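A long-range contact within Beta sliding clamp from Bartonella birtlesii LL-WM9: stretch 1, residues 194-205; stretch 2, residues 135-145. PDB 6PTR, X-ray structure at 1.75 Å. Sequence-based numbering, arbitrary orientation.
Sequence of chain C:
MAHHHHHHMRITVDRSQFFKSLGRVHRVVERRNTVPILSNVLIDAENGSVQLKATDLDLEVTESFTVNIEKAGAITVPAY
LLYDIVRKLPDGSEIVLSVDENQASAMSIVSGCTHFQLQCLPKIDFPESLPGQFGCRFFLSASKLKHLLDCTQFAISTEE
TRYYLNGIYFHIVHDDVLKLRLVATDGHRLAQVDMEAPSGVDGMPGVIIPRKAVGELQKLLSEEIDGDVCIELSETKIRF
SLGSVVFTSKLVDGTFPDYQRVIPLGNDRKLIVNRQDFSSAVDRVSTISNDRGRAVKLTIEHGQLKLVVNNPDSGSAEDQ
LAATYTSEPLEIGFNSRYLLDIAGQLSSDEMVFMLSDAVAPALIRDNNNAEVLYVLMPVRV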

ATOM      1  N   ASP C 194      26.466 -11.923 -18.795  1.00 24.65           N
ATOM      2  CA  ASP C 194      26.827 -12.555 -20.060  1.00 25.07           C
ATOM      3  C   ASP C 194      26.148 -13.909 -20.187  1.00 31.86           C
ATOM      4  O   ASP C 194      25.906 -14.589 -19.186  1.00 32.56           O
ATOM      5  CB  ASP C 194      28.345 -12.804 -20.169  1.00 32.11           C
ATOM      6  CG  ASP C 194      29.143 -11.528 -20.302  1.00 39.01           C
ATOM      7  OD1 ASP C 194      28.579 -10.523 -20.755  1.00 49.71           O
ATOM      8  OD2 ASP C 194      30.339 -11.531 -19.958  1.00 43.45           O
ATOM      9  N   MET C 195      25.877 -14.298 -21.432  1.00 25.01           N
ATOM     10  CA  MET C 195      25.626 -15.698 -21.767  1.00 26.93           C
ATOM     11  C   MET C 195      26.260 -15.997 -23.114  1.00 28.21           C
ATOM     12  O   MET C 195      26.560 -15.091 -23.897  1.00 31.98           O
ATOM     13  CB  MET C 195      24.134 -16.024 -21.827  1.00 32.43           C
ATOM     14  CG  MET C 195      23.436 -15.341 -22.968  1.00 31.41           C
ATOM     15  SD  MET C 195      21.687 -15.789 -23.072  1.00 33.94           S
ATOM     16  CE  MET C 195      21.803 -17.411 -23.834  1.00 36.53           C
ATOM     17  N   GLU C 196      26.475 -17.292 -23.374  1.00 30.49           N
ATOM     18  CA  GLU C 196      26.854 -17.714 -24.709  1.00 32.07           C
ATOM     19  C   GLU C 196      25.762 -17.293 -25.676  1.00 39.38           C
ATOM     20  O   GLU C 196      24.578 -17.548 -25.438  1.00 32.75           O
ATOM     21  CB  GLU C 196      27.058 -19.228 -24.751  1.00 36.78           C
ATOM     22  CG  GLU C 196      27.463 -19.739 -26.121  1.00 49.77           C
ATOM     23  CD  GLU C 196      28.031 -21.153 -26.079  1.00 60.53           C
ATOM     24  OE1 GLU C 196      28.721 -21.495 -25.094  1.00 60.42           O
ATOM     25  OE2 GLU C 196      27.783 -21.916 -27.037  1.00 61.57           O
ATOM     26  N   ALA C 197      26.155 -16.634 -26.755  1.00 33.48           N
ATOM     27  CA  ALA C 197      25.171 -16.037 -27.645  1.00 33.28           C
ATOM     28  C   ALA C 197      24.427 -17.120 -28.421  1.00 33.53           C
ATOM     29  O   ALA C 197      25.058 -18.031 -28.970  1.00 34.29           O
ATOM     30  CB  ALA C 197      25.836 -15.082 -28.619  1.00 38.00           C
ATOM     31  N   PRO C 198      23.107 -17.046 -28.516  1.00 36.01           N
ATOM     32  CA  PRO C 198      22.375 -18.006 -29.352  1.00 34.76           C
ATOM     33  C   PRO C 198      22.718 -17.798 -30.822  1.00 40.73           C
ATOM     34  O   PRO C 198      23.390 -16.840 -31.210  1.00 40.53           O
ATOM     35  CB  PRO C 198      20.909 -17.687 -29.055  1.00 40.79           C
ATOM     36  CG  PRO C 198      20.919 -16.253 -28.603  1.00 42.31           C
ATOM     37  CD  PRO C 198      22.230 -16.023 -27.916  1.00 38.61           C
ATOM     38  N   SER C 199      22.271 -18.729 -31.655  1.00 39.77           N
ATOM     39  CA  SER C 199      22.487 -18.558 -33.084  1.00 41.41           C
ATOM     40  C   SER C 199      21.633 -17.403 -33.601  1.00 43.82           C
ATOM     41  O   SER C 199      20.576 -17.084 -33.045  1.00 38.92           O
ATOM     42  CB  SER C 199      22.162 -19.852 -33.833  1.00 47.43           C
ATOM     43  OG  SER C 199      21.020 -20.474 -33.280  1.00 58.80           O
ATOM     44  N   GLY C 200      22.131 -16.737 -34.642  1.00 43.59           N
ATOM     45  CA  GLY C 200      21.394 -15.676 -35.298  1.00 41.56           C
ATOM     46  C   GLY C 200      21.707 -14.266 -34.846  1.00 42.36           C
ATOM     47  O   GLY C 200      21.053 -13.328 -35.324  1.00 44.95           O
ATOM     48  N   VAL C 201      22.675 -14.078 -33.945  1.00 40.05           N
ATOM     49  CA  VAL C 201      23.009 -12.766 -33.395  1.00 36.77           C
ATOM     50  C   VAL C 201      24.334 -12.237 -33.928  1.00 44.56           C
ATOM     51  O   VAL C 201      24.824 -11.211 -33.446  1.00 45.65           O
ATOM     52  CB  VAL C 201      23.026 -12.792 -31.860  1.00 39.91           C
ATOM     53  CG1 VAL C 201      21.694 -13.257 -31.326  1.00 44.97           C
ATOM     54  CG2 VAL C 201      24.116 -13.701 -31.375  1.00 40.54           C
ATOM     55  N   ASP C 202      24.954 -12.925 -34.880  1.00 50.72           N
ATOM     56  CA  ASP C 202      26.101 -12.330 -35.547  1.00 55.14           C
ATOM     57  C   ASP C 202      25.648 -11.058 -36.254  1.00 53.99           C
ATOM     58  O   ASP C 202      24.624 -11.050 -36.949  1.00 61.08           O
ATOM     59  CB  ASP C 202      26.724 -13.317 -36.541  1.00 60.36           C
ATOM     60  N   GLY C 203      26.390  -9.973 -36.045  1.00 48.94           N
ATOM     61  CA  GLY C 203      26.036  -8.692 -36.620  1.00 49.76           C
ATOM     62  C   GLY C 203      24.966  -7.915 -35.879  1.00 47.33           C
ATOM     63  O   GLY C 203      24.615  -6.813 -36.321  1.00 44.63           O
ATOM     64  N   MET C 204      24.431  -8.450 -34.783  1.00 37.74           N
ATOM     65  CA  MET C 204      23.392  -7.752 -34.036  1.00 33.00           C
ATOM     66  C   MET C 204      23.918  -6.408 -33.553  1.00 29.88           C
ATOM     67  O   MET C 204      24.999  -6.359 -32.948  1.00 30.10           O
ATOM     68  CB  MET C 204      22.939  -8.565 -32.827  1.00 27.32           C
ATOM     69  CG  MET C 204      21.754  -7.941 -32.118  1.00 29.95           C
ATOM     70  SD  MET C 204      21.435  -8.680 -30.522  1.00 30.05           S
ATOM     71  CE  MET C 204      22.431  -7.616 -29.467  1.00 23.95           C
ATOM     72  N   PRO C 205      23.195  -5.310 -33.783  1.00 32.52           N
ATOM     73  CA  PRO C 205      23.638  -4.018 -33.255  1.00 36.97           C
ATOM     74  C   PRO C 205      23.485  -3.971 -31.744  1.00 28.87           C
ATOM     75  O   PRO C 205      22.631  -4.644 -31.165  1.00 27.58           O
ATOM     76  CB  PRO C 205      22.692  -3.019 -33.931  1.00 36.72           C
ATOM     77  CG  PRO C 205      21.444  -3.798 -34.153  1.00 36.95           C
ATOM     78  CD  PRO C 205      21.928  -5.193 -34.525  1.00 38.58           C
TER
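Stretch 2 135-145: GCRFFLSASKL

Stretch 2 runs as a strand from Cys-136 to Ser-141 and then turns into a helix at Ala-142, with Ser-141 as N-cap: its OG accepts from Lys-144 N at 3.0 Å. Against it, stretch 1 leaves its own strand after Glu-196 and passes through two consecutive type II turns, Pro-198 to Val-201 and Val-201 to Met-204. The two run in opposite directions: the CA of Met-195 lies 9.0 Å from the CA of Lys-144, that of Gly-200 5.3 Å from the CA of Phe-138, and that of Met-204 6.2 Å from the CA of Cys-136. No direct hydrogen bond joins them; water fills the gap. One water accepts from Arg-137 N (3.1 Å) and donates to Gly-200 O (2.6 Å), and a second links Phe-139 N (3.1 Å) to Ser-199 O (2.8 Å) in the same way.

Phe-138, at chi1 p, is the anchor. Val-201 CG1 sits over one ring face, 3.4 Å from the ring centroid, while Pro-198 CG approaches Phe-138 CD2 obliquely at 3.6 Å. Pro-198 CG also meets Leu-140 CD2 at 3.6 Å, and Met-195 CE packs on that same methyl at 3.5 Å. At the other end, Met-204 CG rests 3.8 Å from Cys-136 SG. Gly-200, at phi 96°, has no room for a CB, which would crowd Arg-137 O.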

ATOM      1  N   GLY C 135      16.130  -6.583 -38.830  1.00 39.58           N
ATOM      2  CA  GLY C 135      17.283  -7.202 -39.448  1.00 37.53           C
ATOM      3  C   GLY C 135      17.875  -8.365 -38.691  1.00 38.34           C
ATOM      4  O   GLY C 135      18.731  -9.071 -39.228  1.00 39.29           O
ATOM      5  N   CYS C 136      17.446  -8.572 -37.447  1.00 34.26           N
ATOM      6  CA  CYS C 136      17.999  -9.597 -36.573  1.00 33.06           C
ATOM      7  C   CYS C 136      16.844 -10.323 -35.905  1.00 33.67           C
ATOM      8  O   CYS C 136      15.905  -9.681 -35.429  1.00 32.95           O
ATOM      9  CB  CYS C 136      18.928  -8.976 -35.521  1.00 34.33           C
ATOM     10  SG  CYS C 136      19.632 -10.133 -34.314  1.00 39.95           S
ATOM     11  N   ARG C 137      16.915 -11.650 -35.868  1.00 29.46           N
ATOM     12  CA  ARG C 137      15.854 -12.466 -35.289  1.00 31.10           C
ATOM     13  C   ARG C 137      16.491 -13.700 -34.672  1.00 33.97           C
ATOM     14  O   ARG C 137      17.251 -14.402 -35.343  1.00 34.38           O
ATOM     15  CB  ARG C 137      14.830 -12.857 -36.359  1.00 32.79           C
ATOM     16  CG  ARG C 137      13.699 -13.802 -35.898  1.00 31.79           C
ATOM     17  CD  ARG C 137      12.642 -13.917 -36.988  1.00 33.74           C
ATOM     18  NE  ARG C 137      11.483 -14.705 -36.581  1.00 39.36           N
ATOM     19  CZ  ARG C 137      11.420 -16.030 -36.660  1.00 45.26           C
ATOM     20  NH1 ARG C 137      12.459 -16.712 -37.123  1.00 48.82           N
ATOM     21  NH2 ARG C 137      10.323 -16.671 -36.272  1.00 46.60           N
ATOM     22  N   PHE C 138      16.212 -13.949 -33.397  1.00 29.03           N
ATOM     23  CA  PHE C 138      16.778 -15.104 -32.710  1.00 32.36           C
ATOM     24  C   PHE C 138      15.849 -15.469 -31.559  1.00 31.46           C
ATOM     25  O   PHE C 138      14.850 -14.794 -31.307  1.00 28.09           O
ATOM     26  CB  PHE C 138      18.212 -14.828 -32.227  1.00 28.78           C
ATOM     27  CG  PHE C 138      18.334 -13.696 -31.243  1.00 32.21           C
ATOM     28  CD1 PHE C 138      18.361 -12.377 -31.676  1.00 34.89           C
ATOM     29  CD2 PHE C 138      18.476 -13.946 -29.891  1.00 29.63           C
ATOM     30  CE1 PHE C 138      18.497 -11.335 -30.774  1.00 32.32           C
ATOM     31  CE2 PHE C 138      18.612 -12.902 -28.984  1.00 31.32           C
ATOM     32  CZ  PHE C 138      18.628 -11.599 -29.425  1.00 30.86           C
ATOM     33  N   PHE C 139      16.172 -16.568 -30.879  1.00 28.98           N
ATOM     34  CA  PHE C 139      15.332 -17.077 -29.802  1.00 28.55           C
ATOM     35  C   PHE C 139      16.157 -17.257 -28.537  1.00 33.33           C
ATOM     36  O   PHE C 139      17.327 -17.639 -28.602  1.00 31.66           O
ATOM     37  CB  PHE C 139      14.697 -18.421 -30.176  1.00 30.57           C
ATOM     38  CG  PHE C 139      13.778 -18.355 -31.364  1.00 32.31           C
ATOM     39  CD1 PHE C 139      14.281 -18.384 -32.655  1.00 34.92           C
ATOM     40  CD2 PHE C 139      12.401 -18.264 -31.185  1.00 33.42           C
ATOM     41  CE1 PHE C 139      13.426 -18.307 -33.748  1.00 36.45           C
ATOM     42  CE2 PHE C 139      11.542 -18.212 -32.282  1.00 31.55           C
ATOM     43  CZ  PHE C 139      12.058 -18.221 -33.553  1.00 38.32           C
ATOM     44  N   LEU C 140      15.540 -16.972 -27.390  1.00 28.25           N
ATOM     45  CA  LEU C 140      16.061 -17.314 -26.068  1.00 30.08           C
ATOM     46  C   LEU C 140      14.937 -17.966 -25.284  1.00 29.67           C
ATOM     47  O   LEU C 140      13.775 -17.627 -25.479  1.00 32.46           O
ATOM     48  CB  LEU C 140      16.524 -16.095 -25.267  1.00 30.40           C
ATOM     49  CG  LEU C 140      17.769 -15.306 -25.609  1.00 38.37           C
ATOM     50  CD1 LEU C 140      17.923 -14.175 -24.579  1.00 28.18           C
ATOM     51  CD2 LEU C 140      18.955 -16.232 -25.566  1.00 39.11           C
ATOM     52  N   SER C 141      15.274 -18.872 -24.372  1.00 30.71           N
ATOM     53  CA  SER C 141      14.230 -19.350 -23.481  1.00 28.56           C
ATOM     54  C   SER C 141      13.744 -18.202 -22.617  1.00 29.48           C
ATOM     55  O   SER C 141      14.505 -17.284 -22.272  1.00 26.57           O
ATOM     56  CB  SER C 141      14.716 -20.513 -22.607  1.00 30.42           C
ATOM     57  OG  SER C 141      15.636 -20.077 -21.620  1.00 39.61           O
ATOM     58  N   ALA C 142      12.457 -18.240 -22.279  1.00 27.18           N
ATOM     59  CA  ALA C 142      11.922 -17.212 -21.394  1.00 31.74           C
ATOM     60  C   ALA C 142      12.668 -17.201 -20.069  1.00 25.14           C
ATOM     61  O   ALA C 142      12.951 -16.133 -19.514  1.00 25.50           O
ATOM     62  CB  ALA C 142      10.426 -17.435 -21.168  1.00 31.21           C
ATOM     63  N   SER C 143      13.001 -18.382 -19.548  1.00 26.87           N
ATOM     64  CA  SER C 143      13.674 -18.435 -18.254  1.00 29.07           C
ATOM     65  C   SER C 143      15.059 -17.808 -18.336  1.00 29.07           C
ATOM     66  O   SER C 143      15.474 -17.093 -17.419  1.00 28.50           O
ATOM     67  CB  SER C 143      13.760 -19.875 -17.769  1.00 36.16           C
ATOM     68  OG  SER C 143      14.456 -20.649 -18.720  1.00 42.84           O
ATOM     69  N   LYS C 144      15.780 -18.042 -19.433  1.00 26.55           N
ATOM     70  CA  LYS C 144      17.067 -17.376 -19.609  1.00 29.03           C
ATOM     71  C   LYS C 144      16.906 -15.867 -19.725  1.00 31.66           C
ATOM     72  O   LYS C 144      17.668 -15.117 -19.110  1.00 31.80           O
ATOM     73  CB  LYS C 144      17.804 -17.912 -20.835  1.00 35.06           C
ATOM     74  CG  LYS C 144      19.230 -17.393 -20.932  1.00 44.42           C
ATOM     75  CD  LYS C 144      20.038 -17.894 -19.739  1.00 57.68           C
ATOM     76  CE  LYS C 144      21.508 -17.545 -19.860  1.00 64.33           C
ATOM     77  NZ  LYS C 144      22.359 -18.447 -19.025  1.00 65.44           N
ATOM     78  N   LEU C 145      15.946 -15.397 -20.531  1.00 22.85           N
ATOM     79  CA  LEU C 145      15.734 -13.951 -20.640  1.00 21.10           C
ATOM     80  C   LEU C 145      15.380 -13.346 -19.291  1.00 25.21           C
ATOM     81  O   LEU C 145      15.859 -12.259 -18.935  1.00 22.53           O
ATOM     82  CB  LEU C 145      14.631 -13.645 -21.657  1.00 21.15           C
ATOM     83  CG  LEU C 145      14.333 -12.138 -21.758  1.00 21.91           C
ATOM     84  CD1 LEU C 145      15.552 -11.367 -22.261  1.00 23.85           C
ATOM     85  CD2 LEU C 145      13.139 -11.927 -22.692  1.00 29.41           C
TER
HETATM   86  O   HOH W   1      19.341 -12.995 -37.196  1.00 35.67           O
HETATM   87  O   HOH W   2      18.307 -18.462 -32.057  1.00 32.41           O
HETATM   88  O   HOH W   3      24.046 -15.827 -17.435  1.00 44.82           O